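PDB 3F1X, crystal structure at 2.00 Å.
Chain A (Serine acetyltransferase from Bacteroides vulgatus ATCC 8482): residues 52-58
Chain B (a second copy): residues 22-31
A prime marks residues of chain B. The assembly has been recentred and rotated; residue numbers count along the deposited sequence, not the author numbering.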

# COMPACT_ATOMS: atom_id res chain seq x y z
N ILE A 52 -5.94 5.73 22.01
CA ILE A 52 -6.30 6.86 22.87
C ILE A 52 -6.59 6.36 24.28
O ILE A 52 -6.25 7.02 25.27
CB ILE A 52 -7.54 7.59 22.32
CG1 ILE A 52 -7.22 8.24 20.99
CG2 ILE A 52 -8.01 8.62 23.33
CD1 ILE A 52 -8.43 8.69 20.20
N ILE A 53 -7.22 5.20 24.38
CA ILE A 53 -7.55 4.62 25.68
C ILE A 53 -6.28 4.12 26.38
O ILE A 53 -6.13 4.28 27.59
CB ILE A 53 -8.55 3.46 25.53
CG1 ILE A 53 -9.91 4.02 25.09
CG2 ILE A 53 -8.64 2.66 26.84
CD1 ILE A 53 -10.88 2.97 24.54
N PHE A 54 -5.38 3.51 25.62
CA PHE A 54 -4.12 3.00 26.17
C PHE A 54 -2.99 3.74 25.47
O PHE A 54 -2.31 3.19 24.61
CB PHE A 54 -4.00 1.50 25.88
CG PHE A 54 -5.13 0.68 26.43
CD1 PHE A 54 -5.28 0.51 27.81
CD2 PHE A 54 -6.04 0.08 25.57
CE1 PHE A 54 -6.33 -0.26 28.32
CE2 PHE A 54 -7.10 -0.70 26.07
CZ PHE A 54 -7.24 -0.86 27.44
N PRO A 55 -2.76 5.00 25.85
CA PRO A 55 -1.70 5.81 25.24
C PRO A 55 -0.29 5.23 25.27
O PRO A 55 0.19 4.78 26.31
CB PRO A 55 -1.80 7.14 26.00
CG PRO A 55 -2.30 6.73 27.34
CD PRO A 55 -3.35 5.69 27.02
N GLY A 56 0.36 5.25 24.12
CA GLY A 56 1.71 4.72 24.05
C GLY A 56 1.79 3.23 23.75
O GLY A 56 2.86 2.75 23.38
N TYR A 57 0.69 2.50 23.92
CA TYR A 57 0.69 1.06 23.64
C TYR A 57 0.28 0.81 22.21
O TYR A 57 0.84 -0.05 21.53
CB TYR A 57 -0.25 0.31 24.58
CG TYR A 57 0.39 -0.04 25.90
CD1 TYR A 57 0.31 0.83 26.99
CD2 TYR A 57 1.10 -1.22 26.05
CE1 TYR A 57 0.94 0.51 28.20
CE2 TYR A 57 1.72 -1.55 27.25
CZ TYR A 57 1.64 -0.68 28.33
OH TYR A 57 2.26 -1.01 29.51
N PHE A 58 -0.72 1.56 21.77
CA PHE A 58 -1.23 1.47 20.41
C PHE A 58 -1.01 2.86 19.84
O PHE A 58 -1.14 3.08 18.63
CB PHE A 58 -2.72 1.15 20.41
CG PHE A 58 -3.05 -0.25 20.86
CD1 PHE A 58 -2.90 -1.33 20.00
CD2 PHE A 58 -3.52 -0.48 22.16
CE1 PHE A 58 -3.22 -2.63 20.41
CE2 PHE A 58 -3.84 -1.78 22.59
CZ PHE A 58 -3.68 -2.86 21.71
N SER B 22 -3.23 8.28 38.26
CA SER B 22 -3.59 6.96 38.75
C SER B 22 -3.49 5.97 37.60
O SER B 22 -3.08 4.82 37.80
CB SER B 22 -5.01 6.96 39.32
OG SER B 22 -5.96 7.37 38.35
N TYR B 23 -3.85 6.41 36.39
CA TYR B 23 -3.77 5.54 35.22
C TYR B 23 -2.33 5.42 34.72
O TYR B 23 -2.06 5.18 33.54
CB TYR B 23 -4.67 6.02 34.08
CG TYR B 23 -4.57 5.15 32.86
CD1 TYR B 23 -4.89 3.79 32.92
CD2 TYR B 23 -4.10 5.65 31.65
CE1 TYR B 23 -4.74 2.95 31.81
CE2 TYR B 23 -3.95 4.83 30.52
CZ TYR B 23 -4.27 3.48 30.61
OH TYR B 23 -4.12 2.66 29.51
N LYS B 24 -1.39 5.64 35.64
CA LYS B 24 0.01 5.46 35.33
C LYS B 24 0.06 3.98 35.69
O LYS B 24 1.06 3.29 35.50
CB LYS B 24 0.88 6.26 36.30
CG LYS B 24 1.73 7.34 35.65
CD LYS B 24 0.88 8.43 35.01
CE LYS B 24 1.74 9.53 34.40
NZ LYS B 24 0.92 10.65 33.84
N GLY B 25 -1.09 3.54 36.22
CA GLY B 25 -1.33 2.17 36.65
C GLY B 25 -0.18 1.52 37.37
O GLY B 25 0.72 2.18 37.89
N LEU B 26 -0.24 0.19 37.44
CA LEU B 26 0.82 -0.57 38.06
C LEU B 26 1.79 -0.80 36.92
O LEU B 26 2.68 -1.65 36.98
CB LEU B 26 0.29 -1.90 38.61
CG LEU B 26 -0.11 -1.90 40.09
CD1 LEU B 26 1.12 -1.64 40.96
CD2 LEU B 26 -1.18 -0.84 40.34
N PHE B 27 1.60 -0.00 35.87
CA PHE B 27 2.46 -0.05 34.70
C PHE B 27 3.83 0.39 35.17
O PHE B 27 3.99 1.53 35.62
CB PHE B 27 1.98 0.94 33.63
CG PHE B 27 0.60 0.68 33.12
CD1 PHE B 27 0.29 -0.50 32.45
CD2 PHE B 27 -0.40 1.65 33.26
CE1 PHE B 27 -1.00 -0.72 31.93
CE2 PHE B 27 -1.68 1.45 32.75
CZ PHE B 27 -1.98 0.26 32.08
N HIS B 28 4.81 -0.50 35.09
CA HIS B 28 6.16 -0.13 35.49
C HIS B 28 6.60 0.92 34.48
O HIS B 28 5.88 1.22 33.52
CB HIS B 28 7.07 -1.35 35.45
CG HIS B 28 7.20 -1.97 34.09
ND1 HIS B 28 7.96 -1.41 33.09
CD2 HIS B 28 6.67 -3.10 33.57
CE1 HIS B 28 7.89 -2.16 32.01
NE2 HIS B 28 7.11 -3.20 32.27
N GLN B 29 7.78 1.49 34.67
CA GLN B 29 8.24 2.51 33.73
C GLN B 29 9.01 1.92 32.55
O GLN B 29 9.97 1.17 32.73
CB GLN B 29 9.11 3.55 34.44
CG GLN B 29 9.56 4.69 33.52
CD GLN B 29 8.39 5.44 32.91
OE1 GLN B 29 7.70 6.20 33.60
NE2 GLN B 29 8.16 5.22 31.63
N HIS B 30 8.56 2.25 31.34
CA HIS B 30 9.21 1.81 30.11
C HIS B 30 10.14 2.95 29.71
O HIS B 30 9.72 4.10 29.59
CB HIS B 30 8.18 1.57 29.01
CG HIS B 30 7.27 0.41 29.29
ND1 HIS B 30 7.34 -0.78 28.59
CD2 HIS B 30 6.25 0.27 30.17
CE1 HIS B 30 6.40 -1.60 29.02
NE2 HIS B 30 5.72 -0.99 29.98
N LYS B 31 11.42 2.63 29.52
CA LYS B 31 12.40 3.64 29.15
C LYS B 31 12.08 4.33 27.83
O LYS B 31 11.68 3.68 26.86
CB LYS B 31 13.79 2.99 29.05
CG LYS B 31 14.17 2.15 30.27
CD LYS B 31 15.44 1.34 30.03
CE LYS B 31 16.66 2.22 29.88
NZ LYS B 31 17.91 1.42 29.71
O HOH W 1 -1.22 3.28 28.49

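What forms the apolar centre of the contact? Aromatic rings and a proline do most of the work. Tyr23′, with chi1 near 179° (t), points toward the other chain and reaches the turn that follows the end of a helix in chain A. Pro55 CD lies 3.7 Å from Tyr23′ CE2, and Phe54 CD1 lies 4.2 Å from Tyr23′ CZ; both approach the edge of the Tyr23′ ring. Tyrosine suits this place because its long flat side chain can bridge backbones whose nearest CA atoms, those of Phe54 and Tyr23′, are 9.4 Å apart.

How does Tyr57 extend this centre? The backbone hydrogen bond from Tyr57 N to Phe54 O, 3.2 Å long, closes the turn, and the Tyr57 side chain leaves it toward chain B. There its ring meets that of Phe27′ obliquely, with centroids 5.8 Å apart and planes at 46°; Tyr57 CZ is 4.3 Å from Phe27′ CD1. Gly56, between Pro55 and Tyr57, has phi 88°, and at its backbone angles a CB would be jammed against the preceding carbonyl O.

What happens where the tyrosine hydroxyls end? Tyr23′ OH sits 3.0 Å from Phe54 CD1, at the edge of that buried ring, and 3.2 Å from Ile53 O. Tyr57 OH comes within 3.5 Å of His30′ NE2, a polar ring atom lying in a different direction from the Phe27′ ring.

Does water join the two chains? One water links them: it donates to Pro55 O at 3.0 Å and is hydrogen-bonded to Tyr23′ OH at 3.1 Å. The same tyrosine thus meets Pro55 with its ring edge and reaches that residue's carbonyl through water. Together the two stretches bury 258 Å², with Tyr23′ and Tyr57 the most covered residues.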